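PDB 6L4U: fucoxanthin chlorophyll a/c-binding protein Lhcq3 from Chaetoceros gracilis, which binds chlorophylls a and c and carotenoids including fucoxanthin, and probably harvests light and passes the excitation energy on to its photosystem partners. Local coordinates for residues Asp112-Asp116 against Ala117-Gln121. Sequence-based numbering, arbitrary orientation.
Sequences DAVPD and AGKAQ. With KC1 (Chlorophyll c1), chain B.
Pro115 and Lys119 meet at the first turn of helix 116-134, one of the three long helices of this light-harvesting chlorophyll-binding fold, where the loop that follows helix 107-110 runs into the helix. The turn is held by backbone bonds. Pro115 O accepts two donors: Lys119 N lies 3.1 Å from it, close to the line of the carbonyl, whereas Gly118 N, 2.8 Å from the same Pro115 O, sits well above the carbonyl plane. One residue on, Ala120 N bonds to Asp116 O at 3.3 Å and repeats the i to i+4 spacing of Lys119 and Pro115.

Side-chain contacts run back along the loop. The Lys119 chain, extended beyond CG, crosses Val114 obliquely; its CG makes apolar contact with Val114 CG1 at 3.9 Å, and its CE closely approaches the carbonyl Val114 O, at 3.4 Å. With CG1 anti to the backbone N (chi1 174°), Val114 turns this methyl to the lysine chain. The Lys119 ammonium ends near Asp112 and Asp116 without forming a salt bridge to either; it makes a weak hydrogen bond to the backbone of a neighbouring protein chain, so the helix start also faces a subunit interface.

The other side of the turn serves chlorophyll c1. Pro115 CB and CG lie beside the ester oxygen O2D, and Pro115 CD is 3.6 Å from the keto oxygen OBD. Ala117 CB approaches O1D, the carbonyl oxygen of the pigment's methyl ester. The backbone Gly118 O is 3.4 Å from the macrocycle methyl CMD. Leu93 and Ser94, which also line this chlorophyll pocket, pack on Pro115. One turn beyond Ala117, Gln121 reaches over the macrocycle with its chain extended beyond CG, and its amide oxygen OE1 is the ligand to the central magnesium, at 2.1 Å.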
ATOM      1  N   ASP X 112     -67.404 -35.846 -17.528  1.00 62.74           N
ATOM      2  CA  ASP X 112     -66.955 -34.460 -17.537  1.00 62.74           C
ATOM      3  C   ASP X 112     -67.743 -33.574 -16.582  1.00 62.74           C
ATOM      4  O   ASP X 112     -67.164 -32.657 -15.992  1.00 62.74           O
ATOM      5  CB  ASP X 112     -67.044 -33.892 -18.952  1.00 62.74           C
ATOM      6  CG  ASP X 112     -65.767 -34.086 -19.737  1.00 62.74           C
ATOM      7  OD1 ASP X 112     -64.679 -33.917 -19.147  1.00 62.74           O
ATOM      8  OD2 ASP X 112     -65.848 -34.411 -20.941  1.00 62.74           O
ATOM      9  N   ALA X 113     -69.039 -33.824 -16.410  1.00 59.69           N
ATOM     10  CA  ALA X 113     -69.873 -33.000 -15.548  1.00 59.69           C
ATOM     11  C   ALA X 113     -69.890 -33.491 -14.109  1.00 59.69           C
ATOM     12  O   ALA X 113     -70.594 -32.914 -13.275  1.00 59.69           O
ATOM     13  CB  ALA X 113     -71.295 -32.926 -16.102  1.00 59.69           C
ATOM     14  N   VAL X 114     -69.145 -34.545 -13.806  1.00 57.42           N
ATOM     15  CA  VAL X 114     -68.867 -34.907 -12.412  1.00 57.42           C
ATOM     16  C   VAL X 114     -67.996 -33.821 -11.794  1.00 57.42           C
ATOM     17  O   VAL X 114     -67.081 -33.319 -12.473  1.00 57.42           O
ATOM     18  CB  VAL X 114     -68.184 -36.279 -12.355  1.00 57.42           C
ATOM     19  CG1 VAL X 114     -67.746 -36.646 -10.948  1.00 57.42           C
ATOM     20  CG2 VAL X 114     -69.108 -37.345 -12.909  1.00 57.42           C
ATOM     21  N   PRO X 115     -68.272 -33.375 -10.563  1.00 56.72           N
ATOM     22  CA  PRO X 115     -67.464 -32.307  -9.959  1.00 56.72           C
ATOM     23  C   PRO X 115     -66.021 -32.727  -9.725  1.00 56.72           C
ATOM     24  O   PRO X 115     -65.697 -33.913  -9.639  1.00 56.72           O
ATOM     25  CB  PRO X 115     -68.175 -32.033  -8.631  1.00 56.72           C
ATOM     26  CG  PRO X 115     -69.559 -32.488  -8.839  1.00 56.72           C
ATOM     27  CD  PRO X 115     -69.497 -33.636  -9.790  1.00 56.72           C
ATOM     28  N   ASP X 116     -65.148 -31.719  -9.632  1.00 56.97           N
ATOM     29  CA  ASP X 116     -63.721 -31.974  -9.466  1.00 56.97           C
ATOM     30  C   ASP X 116     -63.408 -32.547  -8.094  1.00 56.97           C
ATOM     31  O   ASP X 116     -62.399 -33.240  -7.931  1.00 56.97           O
ATOM     32  CB  ASP X 116     -62.933 -30.689  -9.704  1.00 56.97           C
ATOM     33  CG  ASP X 116     -63.070 -30.187 -11.121  1.00 56.97           C
ATOM     34  OD1 ASP X 116     -62.413 -29.187 -11.469  1.00 56.97           O
ATOM     35  OD2 ASP X 116     -63.836 -30.798 -11.892  1.00 56.97           O
ATOM     36  N   ALA X 117     -64.259 -32.280  -7.103  1.00 52.96           N
ATOM     37  CA  ALA X 117     -64.147 -32.963  -5.825  1.00 52.96           C
ATOM     38  C   ALA X 117     -64.733 -34.365  -5.877  1.00 52.96           C
ATOM     39  O   ALA X 117     -64.501 -35.155  -4.959  1.00 52.96           O
ATOM     40  CB  ALA X 117     -64.834 -32.148  -4.731  1.00 52.96           C
ATOM     41  N   GLY X 118     -65.487 -34.688  -6.921  1.00 52.68           N
ATOM     42  CA  GLY X 118     -66.046 -36.013  -7.067  1.00 52.68           C
ATOM     43  C   GLY X 118     -65.050 -36.984  -7.656  1.00 52.68           C
ATOM     44  O   GLY X 118     -64.960 -38.133  -7.218  1.00 52.68           O
ATOM     45  N   LYS X 119     -64.289 -36.532  -8.656  1.00 53.88           N
ATOM     46  CA  LYS X 119     -63.229 -37.370  -9.202  1.00 53.88           C
ATOM     47  C   LYS X 119     -62.049 -37.461  -8.249  1.00 53.88           C
ATOM     48  O   LYS X 119     -61.311 -38.449  -8.276  1.00 53.88           O
ATOM     49  CB  LYS X 119     -62.764 -36.839 -10.554  1.00 53.88           C
ATOM     50  CG  LYS X 119     -63.868 -36.317 -11.438  1.00 53.88           C
ATOM     51  CD  LYS X 119     -63.286 -35.659 -12.663  1.00 53.88           C
ATOM     52  CE  LYS X 119     -64.353 -35.003 -13.497  1.00 53.88           C
ATOM     53  NZ  LYS X 119     -63.829 -34.596 -14.826  1.00 53.88           N
ATOM     54  N   ALA X 120     -61.854 -36.442  -7.409  1.00 52.73           N
ATOM     55  CA  ALA X 120     -60.803 -36.498  -6.401  1.00 52.73           C
ATOM     56  C   ALA X 120     -61.107 -37.539  -5.334  1.00 52.73           C
ATOM     57  O   ALA X 120     -60.184 -38.131  -4.768  1.00 52.73           O
ATOM     58  CB  ALA X 120     -60.617 -35.124  -5.763  1.00 52.73           C
ATOM     59  N   GLN X 121     -62.388 -37.776  -5.051  1.00 53.38           N
ATOM     60  CA  GLN X 121     -62.759 -38.825  -4.109  1.00 53.38           C
ATOM     61  C   GLN X 121     -62.634 -40.203  -4.741  1.00 53.38           C
ATOM     62  O   GLN X 121     -62.260 -41.165  -4.066  1.00 53.38           O
ATOM     63  CB  GLN X 121     -64.182 -38.597  -3.607  1.00 53.38           C
ATOM     64  CG  GLN X 121     -64.309 -37.467  -2.619  1.00 53.38           C
ATOM     65  CD  GLN X 121     -65.696 -37.358  -2.035  1.00 53.38           C
ATOM     66  OE1 GLN X 121     -66.398 -38.358  -1.879  1.00 53.38           O
ATOM     67  NE2 GLN X 121     -66.103 -36.143  -1.710  1.00 53.38           N
TER
HETATM   68  NB  KC1 B 305     -67.969 -38.799   0.819  1.00 54.86           N
HETATM   69  ND  KC1 B 305     -68.406 -38.482  -3.195  1.00 54.86           N
HETATM   70  C1A KC1 B 305     -69.434 -35.823  -1.744  1.00 54.86           C
HETATM   71  C1B KC1 B 305     -68.355 -37.968   1.780  1.00 54.86           C
HETATM   72  C1C KC1 B 305     -66.975 -41.258  -0.724  1.00 54.86           C
HETATM   73  C1D KC1 B 305     -68.116 -39.265  -4.360  1.00 54.86           C
HETATM   74  C2A KC1 B 305     -69.933 -34.518  -1.151  1.00 54.86           C
HETATM   75  C2B KC1 B 305     -68.140 -38.450   3.168  1.00 54.86           C
HETATM   76  C2C KC1 B 305     -66.488 -42.558  -1.237  1.00 54.86           C
HETATM   77  C2D KC1 B 305     -68.409 -38.616  -5.661  1.00 54.86           C
HETATM   78  C3A KC1 B 305     -69.756 -34.755   0.335  1.00 54.86           C
HETATM   79  C3B KC1 B 305     -67.533 -39.776   2.924  1.00 54.86           C
HETATM   80  C3C KC1 B 305     -66.672 -42.425  -2.691  1.00 54.86           C
HETATM   81  C3D KC1 B 305     -68.921 -37.309  -5.173  1.00 54.86           C
HETATM   82  C4A KC1 B 305     -69.202 -36.137   0.296  1.00 54.86           C
HETATM   83  C4B KC1 B 305     -67.484 -39.874   1.441  1.00 54.86           C
HETATM   84  C4C KC1 B 305     -67.252 -41.066  -2.826  1.00 54.86           C
HETATM   85  C4D KC1 B 305     -68.884 -37.327  -3.788  1.00 54.86           C
HETATM   86  CAA KC1 B 305     -71.420 -34.229  -1.320  1.00 54.86           C
HETATM   87  CAB KC1 B 305     -67.090 -40.791   3.912  1.00 54.86           C
HETATM   88  CAC KC1 B 305     -66.366 -43.428  -3.773  1.00 54.86           C
HETATM   89  CAD KC1 B 305     -69.465 -35.997  -5.590  1.00 54.86           C
HETATM   90  CBA KC1 B 305     -71.675 -32.975  -2.155  1.00 54.86           C
HETATM   91  CBB KC1 B 305     -67.616 -42.003   3.932  1.00 54.86           C
HETATM   92  CBC KC1 B 305     -64.892 -43.324  -4.062  1.00 54.86           C
HETATM   93  CBD KC1 B 305     -69.743 -35.190  -4.386  1.00 54.86           C
HETATM   94  CED KC1 B 305     -68.527 -31.580  -4.916  1.00 54.86           C
HETATM   95  CGA KC1 B 305     -71.162 -31.705  -1.519  1.00 54.86           C
HETATM   96  CGD KC1 B 305     -68.827 -34.005  -4.421  1.00 54.86           C
HETATM   97  CHA KC1 B 305     -69.382 -36.060  -3.231  1.00 54.86           C
HETATM   98  CHB KC1 B 305     -68.933 -36.656   1.490  1.00 54.86           C
HETATM   99  CHC KC1 B 305     -66.940 -41.038   0.729  1.00 54.86           C
HETATM  100  CHD KC1 B 305     -67.567 -40.608  -4.193  1.00 54.86           C
HETATM  101  CMA KC1 B 305     -68.688 -33.822   0.889  1.00 54.86           C
HETATM  102  CMB KC1 B 305     -68.462 -37.771   4.469  1.00 54.86           C
HETATM  103  CMC KC1 B 305     -65.938 -43.721  -0.458  1.00 54.86           C
HETATM  104  CMD KC1 B 305     -68.299 -38.985  -7.112  1.00 54.86           C
HETATM  105  NA  KC1 B 305     -69.018 -36.697  -0.902  1.00 54.86           N
HETATM  106  NC  KC1 B 305     -67.416 -40.397  -1.657  1.00 54.86           N
HETATM  107  O1A KC1 B 305     -70.890 -30.745  -2.219  1.00 54.86           O
HETATM  108  O1D KC1 B 305     -67.759 -34.024  -3.837  1.00 54.86           O
HETATM  109  O2A KC1 B 305     -70.984 -31.584  -0.083  1.00 54.86           O
HETATM  110  O2D KC1 B 305     -69.217 -32.806  -5.135  1.00 54.86           O
HETATM  111  OBD KC1 B 305     -69.641 -35.615  -6.803  1.00 54.86           O
HETATM  112 MG   KC1 B 305     -68.407 -38.659  -1.169  1.00 54.86          MG